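Thiol transferase (Phanerochaete chrysosporium, PDB 4F0B) is a glutathione transferase of the Ure2p class that acts as a thiol transferase and binds oxidised glutathione disulfide. Local coordinates at the interface of chains A and B. Residues are numbered along the deposited sequence; one frame, centred on the assembly and turned at random. Chains: chain A/B, Thiol transferase.

Contact 1: the interface of chains A and B. Residues chain A 85-86, 89, 119-120; chain B 116-117, 120.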
# COMPACT_ATOMS: atom_id res chain seq x y z
N SER A 85 -6.21 3.13 2.81
CA SER A 85 -5.43 4.35 2.59
C SER A 85 -6.00 5.20 1.49
O SER A 85 -6.00 6.46 1.60
CB SER A 85 -3.99 3.98 2.28
OG SER A 85 -3.48 3.22 3.38
N ALA A 86 -6.56 4.56 0.45
CA ALA A 86 -7.18 5.30 -0.66
C ALA A 86 -8.46 6.00 -0.18
O ALA A 86 -8.79 7.12 -0.62
CB ALA A 86 -7.50 4.36 -1.85
N LEU A 89 -7.39 9.09 1.77
CA LEU A 89 -6.99 10.15 0.82
C LEU A 89 -8.21 10.78 0.13
O LEU A 89 -8.27 12.00 -0.02
CB LEU A 89 -6.01 9.59 -0.21
CG LEU A 89 -4.63 9.33 0.40
CD1 LEU A 89 -3.89 8.35 -0.48
CD2 LEU A 89 -3.85 10.62 0.46
N LEU A 119 1.84 6.43 4.14
CA LEU A 119 0.66 5.60 3.93
C LEU A 119 1.02 4.31 3.21
O LEU A 119 0.60 3.22 3.62
CB LEU A 119 -0.41 6.36 3.14
CG LEU A 119 -1.15 7.43 3.93
CD1 LEU A 119 -1.98 8.28 2.96
CD2 LEU A 119 -2.10 6.81 4.95
N PHE A 120 1.81 4.42 2.14
CA PHE A 120 2.24 3.23 1.41
C PHE A 120 3.14 2.33 2.26
O PHE A 120 3.04 1.08 2.16
CB PHE A 120 2.88 3.58 0.06
CG PHE A 120 1.88 3.83 -1.03
CD1 PHE A 120 1.18 2.78 -1.59
CD2 PHE A 120 1.64 5.13 -1.51
CE1 PHE A 120 0.26 3.01 -2.60
CE2 PHE A 120 0.72 5.38 -2.54
CZ PHE A 120 0.02 4.30 -3.10
N LEU B 116 -5.39 5.63 -7.39
CA LEU B 116 -4.90 5.33 -6.05
C LEU B 116 -5.43 4.00 -5.53
O LEU B 116 -4.69 3.21 -4.91
CB LEU B 116 -5.28 6.44 -5.06
CG LEU B 116 -4.54 7.77 -5.26
CD1 LEU B 116 -5.09 8.78 -4.22
CD2 LEU B 116 -3.03 7.64 -5.06
N GLN B 117 -6.72 3.74 -5.76
CA GLN B 117 -7.31 2.49 -5.25
C GLN B 117 -6.58 1.28 -5.83
O GLN B 117 -6.26 0.33 -5.07
CB GLN B 117 -8.79 2.43 -5.62
CG GLN B 117 -9.59 3.53 -4.90
CD GLN B 117 -11.02 3.52 -5.39
OE1 GLN B 117 -11.71 2.48 -5.35
NE2 GLN B 117 -11.53 4.70 -5.83
N PHE B 120 -3.02 1.04 -4.33
CA PHE B 120 -3.07 0.49 -2.98
C PHE B 120 -3.49 -0.98 -2.97
O PHE B 120 -2.97 -1.75 -2.15
CB PHE B 120 -3.95 1.38 -2.06
CG PHE B 120 -3.25 2.61 -1.55
CD1 PHE B 120 -2.30 2.51 -0.53
CD2 PHE B 120 -3.57 3.88 -2.03
CE1 PHE B 120 -1.67 3.63 -0.02
CE2 PHE B 120 -2.94 5.01 -1.52
CZ PHE B 120 -1.99 4.89 -0.50
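The phenyl rings of A:Phe120 and B:Phe120, the same residue in the two copies, stack face to face where the long helices 109-139 and 109-138 meet at the two-fold axis. Their planes are parallel to within 2°, and with the centroids 3.7 Å apart the rings overlap substantially, though somewhat displaced. In both, CG stands anti to the carbonyl carbon (chi1 -82° in A:Phe120 and -79° in B:Phe120), which carries the rings away from their helices toward one another. The opposite face of B:Phe120 is covered by helix 84-95 of chain A: CB of A:Ser85 sits over it in a CH-pi contact, 3.6 Å from the ring centroid. B:Phe120 is thus sandwiched between a ring and a methylene, and 67 Å² of its surface is hidden by chain A. A methyl of A:Leu89 adds to this tight part, its CD1 reaching CE2 on the rim of the B:Phe120 ring at 3.6 Å.

Packing relaxes away from this core, where the contacts lengthen. The methyl CB of A:Ala86 rests against the aliphatic stem of B:Gln117, meeting its CG at 3.8 Å. B:Leu116 touches A:Leu89 methyl to methyl, CD1 to CD1, at 3.9 Å.

Contact 2: the interface of chains A and B. Residues chain A 132, 135-136, 140-141; chain B 146, 150-151.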
# COMPACT_ATOMS: atom_id res chain seq x y z
N GLN A 132 -0.28 -10.91 9.06
CA GLN A 132 0.19 -12.30 8.98
C GLN A 132 0.56 -12.77 10.37
O GLN A 132 0.33 -13.94 10.70
CB GLN A 132 1.39 -12.45 8.04
CG GLN A 132 1.13 -12.02 6.58
CD GLN A 132 -0.28 -12.30 6.10
OE1 GLN A 132 -0.69 -13.45 5.90
NE2 GLN A 132 -1.05 -11.23 5.94
N HIS A 135 -2.55 -13.70 11.90
CA HIS A 135 -3.05 -14.97 11.36
C HIS A 135 -2.36 -16.16 12.04
O HIS A 135 -3.01 -17.04 12.60
CB HIS A 135 -2.84 -15.09 9.86
CG HIS A 135 -3.39 -16.39 9.35
ND1 HIS A 135 -4.75 -16.61 9.26
CD2 HIS A 135 -2.79 -17.55 9.02
CE1 HIS A 135 -4.96 -17.85 8.85
NE2 HIS A 135 -3.79 -18.44 8.71
N PHE A 136 -1.04 -16.18 12.05
CA PHE A 136 -0.33 -17.34 12.57
C PHE A 136 -0.39 -17.45 14.10
O PHE A 136 -0.47 -18.55 14.63
CB PHE A 136 1.10 -17.39 12.05
CG PHE A 136 1.19 -17.78 10.60
CD1 PHE A 136 0.98 -19.10 10.21
CD2 PHE A 136 1.43 -16.80 9.65
CE1 PHE A 136 1.06 -19.47 8.85
CE2 PHE A 136 1.51 -17.15 8.30
CZ PHE A 136 1.32 -18.48 7.90
N ALA A 140 -4.78 -19.12 13.00
CA ALA A 140 -4.54 -20.35 12.23
C ALA A 140 -4.88 -21.57 13.05
O ALA A 140 -4.62 -21.59 14.25
CB ALA A 140 -3.08 -20.43 11.79
N PRO A 141 -5.44 -22.62 12.39
CA PRO A 141 -5.86 -23.86 13.04
C PRO A 141 -4.70 -24.77 13.39
O PRO A 141 -4.88 -25.80 14.04
CB PRO A 141 -6.75 -24.53 11.98
CG PRO A 141 -6.28 -24.00 10.68
CD PRO A 141 -5.89 -22.56 10.99
N TYR B 146 1.08 -25.68 4.90
CA TYR B 146 -0.01 -24.76 5.26
C TYR B 146 0.25 -23.35 4.68
O TYR B 146 -0.65 -22.68 4.15
CB TYR B 146 -0.19 -24.72 6.78
CG TYR B 146 -1.26 -23.72 7.21
CD1 TYR B 146 -0.96 -22.38 7.39
CD2 TYR B 146 -2.57 -24.15 7.43
CE1 TYR B 146 -1.94 -21.46 7.78
CE2 TYR B 146 -3.56 -23.25 7.82
CZ TYR B 146 -3.22 -21.92 8.00
OH TYR B 146 -4.22 -21.05 8.39
N ARG B 150 -1.53 -21.39 1.65
CA ARG B 150 -2.14 -20.10 2.00
C ARG B 150 -1.78 -19.01 0.99
O ARG B 150 -2.65 -18.29 0.48
CB ARG B 150 -1.72 -19.69 3.42
CG ARG B 150 -2.16 -18.25 3.79
CD ARG B 150 -1.84 -17.99 5.27
NE ARG B 150 -2.02 -16.58 5.63
CZ ARG B 150 -3.20 -16.02 5.88
NH1 ARG B 150 -4.33 -16.72 5.80
NH2 ARG B 150 -3.26 -14.74 6.18
N TYR B 151 -0.48 -18.88 0.70
CA TYR B 151 -0.06 -17.77 -0.16
C TYR B 151 -0.28 -18.03 -1.65
O TYR B 151 -0.49 -17.05 -2.39
CB TYR B 151 1.36 -17.24 0.21
CG TYR B 151 1.34 -16.72 1.61
CD1 TYR B 151 0.59 -15.60 1.93
CD2 TYR B 151 2.01 -17.38 2.64
CE1 TYR B 151 0.48 -15.13 3.25
CE2 TYR B 151 1.94 -16.91 3.94
CZ TYR B 151 1.17 -15.79 4.24
OH TYR B 151 1.08 -15.36 5.55
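A polar and aromatic helix-helix interface joins A:Gln132, A:His135 and A:Phe136 to B:Tyr146, B:Arg150 and B:Tyr151, tying the far end of the long helix 109-139 in the C-terminal glutathione transferase domain to helix 145-166 of the other subunit. The amide oxygen OE1 of A:Gln132 accepts hydrogen bonds from the phenol OH of B:Tyr151 at 2.6 Å and from the guanidinium NH2 of B:Arg150 at 2.9 Å. The second is nearly straight, 165° at the hydrogen, and OE1 lies close to the guanidinium plane. A bend at chi2 (-34°) in A:Gln132 brings its amide to this pair of donors.

The same guanidinium lies flat on the imidazole of A:His135, their planes 7° apart. NH1 stands over the ring centre, 3.3 Å from the centroid, in a cation-pi contact that may disfavour a positive charge on the histidine. B:Arg150 gets there with its chain extended from CG to NE. NE2 of the A:His135 imidazole and the phenol OH of B:Tyr146 share a hydrogen bond of 2.7 Å, and the tyrosine ring meets this nitrogen edge-on. The ring of B:Tyr146 is flanked by A:Phe136, CE1 to CE1 at 3.8 Å, and by A:Pro141, whose CD approaches CE2 at 4.0 Å.

Contact 3: the interface of chains A and B. Residues chain A 113-114, 117; chain B 79-82, 86.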
# COMPACT_ATOMS: atom_id res chain seq x y z
N SER A 113 3.69 14.21 -0.90
CA SER A 113 4.49 13.01 -1.17
C SER A 113 4.89 12.27 0.11
O SER A 113 4.76 11.07 0.19
CB SER A 113 5.72 13.37 -1.98
OG SER A 113 6.50 12.18 -2.17
N GLU A 114 5.34 13.00 1.13
CA GLU A 114 5.70 12.33 2.37
C GLU A 114 4.52 11.59 2.98
O GLU A 114 4.67 10.47 3.51
CB GLU A 114 6.29 13.29 3.40
CG GLU A 114 7.63 13.90 3.00
CD GLU A 114 8.25 14.63 4.18
OE1 GLU A 114 8.34 15.87 4.10
OE2 GLU A 114 8.62 13.97 5.20
N GLN A 117 4.11 8.48 1.06
CA GLN A 117 5.16 7.51 1.38
C GLN A 117 4.84 6.77 2.67
O GLN A 117 4.98 5.53 2.73
CB GLN A 117 6.51 8.23 1.50
CG GLN A 117 6.98 8.84 0.18
CD GLN A 117 8.24 9.63 0.39
OE1 GLN A 117 9.22 9.13 0.94
NE2 GLN A 117 8.23 10.91 -0.05
N PHE B 79 15.56 15.46 -2.64
CA PHE B 79 14.31 15.11 -1.95
C PHE B 79 14.10 13.60 -2.06
O PHE B 79 13.97 13.08 -3.17
CB PHE B 79 13.10 15.84 -2.55
CG PHE B 79 11.80 15.51 -1.86
CD1 PHE B 79 11.55 16.00 -0.58
CD2 PHE B 79 10.82 14.74 -2.49
CE1 PHE B 79 10.34 15.69 0.05
CE2 PHE B 79 9.61 14.44 -1.86
CZ PHE B 79 9.39 14.90 -0.58
N PRO B 80 14.04 12.89 -0.93
CA PRO B 80 13.89 11.43 -1.01
C PRO B 80 12.43 10.97 -1.10
O PRO B 80 11.50 11.56 -0.50
CB PRO B 80 14.52 10.93 0.31
CG PRO B 80 14.16 12.06 1.30
CD PRO B 80 14.22 13.36 0.46
N VAL B 81 12.24 9.88 -1.84
CA VAL B 81 10.93 9.24 -1.93
C VAL B 81 11.15 7.75 -1.85
O VAL B 81 11.93 7.18 -2.64
CB VAL B 81 10.19 9.56 -3.27
CG1 VAL B 81 8.75 9.02 -3.22
CG2 VAL B 81 10.21 11.10 -3.54
N PHE B 82 10.47 7.08 -0.93
CA PHE B 82 10.50 5.61 -0.83
C PHE B 82 9.10 5.05 -1.00
O PHE B 82 8.13 5.82 -0.97
CB PHE B 82 11.22 5.12 0.48
CG PHE B 82 10.45 5.33 1.76
CD1 PHE B 82 10.32 6.60 2.30
CD2 PHE B 82 9.87 4.24 2.43
CE1 PHE B 82 9.61 6.80 3.49
CE2 PHE B 82 9.17 4.43 3.65
CZ PHE B 82 9.03 5.70 4.16
N ALA B 86 4.50 5.16 -4.18
CA ALA B 86 4.68 6.58 -3.89
C ALA B 86 5.70 7.21 -4.84
O ALA B 86 5.53 8.39 -5.22
CB ALA B 86 5.12 6.78 -2.43
O HOH W 1 4.74 10.67 -3.68
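A:Gln117, on the long helix 109-139, reaches across to strand 79-82 of chain B and hydrogen-bonds its backbone directly. Its amide oxygen OE1 accepts a hydrogen bond from the backbone N of B:Phe82 at 3.0 Å. The bond is fairly straight at the hydrogen (161°), yet the donor stands well above the carbonyl plane, 63° out of it, rather than on a lone pair. At the other end of the amide, NE2 donates to the hydroxyl OG of A:Ser113 one helical turn away, at 3.0 Å. This bond within chain A helps to fix the rotation of the amide. A weak bond, 3.4 Å long, runs from NE2 of A:Gln117 to the carbonyl O of B:Pro80.

One water extends the polar network: it lies 2.8 Å from OG of A:Ser113 and 2.9 Å from the carbonyl O of B:Ala86, on helix 84-95. With OG anti to the backbone N (chi1 177°), the serine hydroxyl serves both the water and the glutamine amide.

Van der Waals contacts surround these bonds. The amide of A:Gln117 lies along the strand, with CD of A:Gln117 3.6 Å from CA of B:Val81. CB of A:Gln117 meets CE1 of the B:Phe82 ring at 4.0 Å. B:Phe79 turns its ring edge to A:Ser113, in plane with OG. The patch thereby docks the helix of one subunit on the edge of the N-terminal domain of the other, probably helping to set how the two subunits sit in the dimer.

Helix 109-139 of chain A takes part in all three contacts. Contacts 1 and 3 are neighbours, about 14 Å between the centres of their C-alpha atoms, whereas contact 2 lies about 25 Å from contact 1 and 32 Å from contact 3. Contact 1 straddles the two-fold axis, and residues 86 and 117 appear in both it and contact 3 with the chains exchanged. Each contact recurs by symmetry, so the long helix meets the partner's N-terminal domain toward one end and its C-terminal domain toward the other. This spread of contacts would probably limit rocking of the subunits about the central pair of rings.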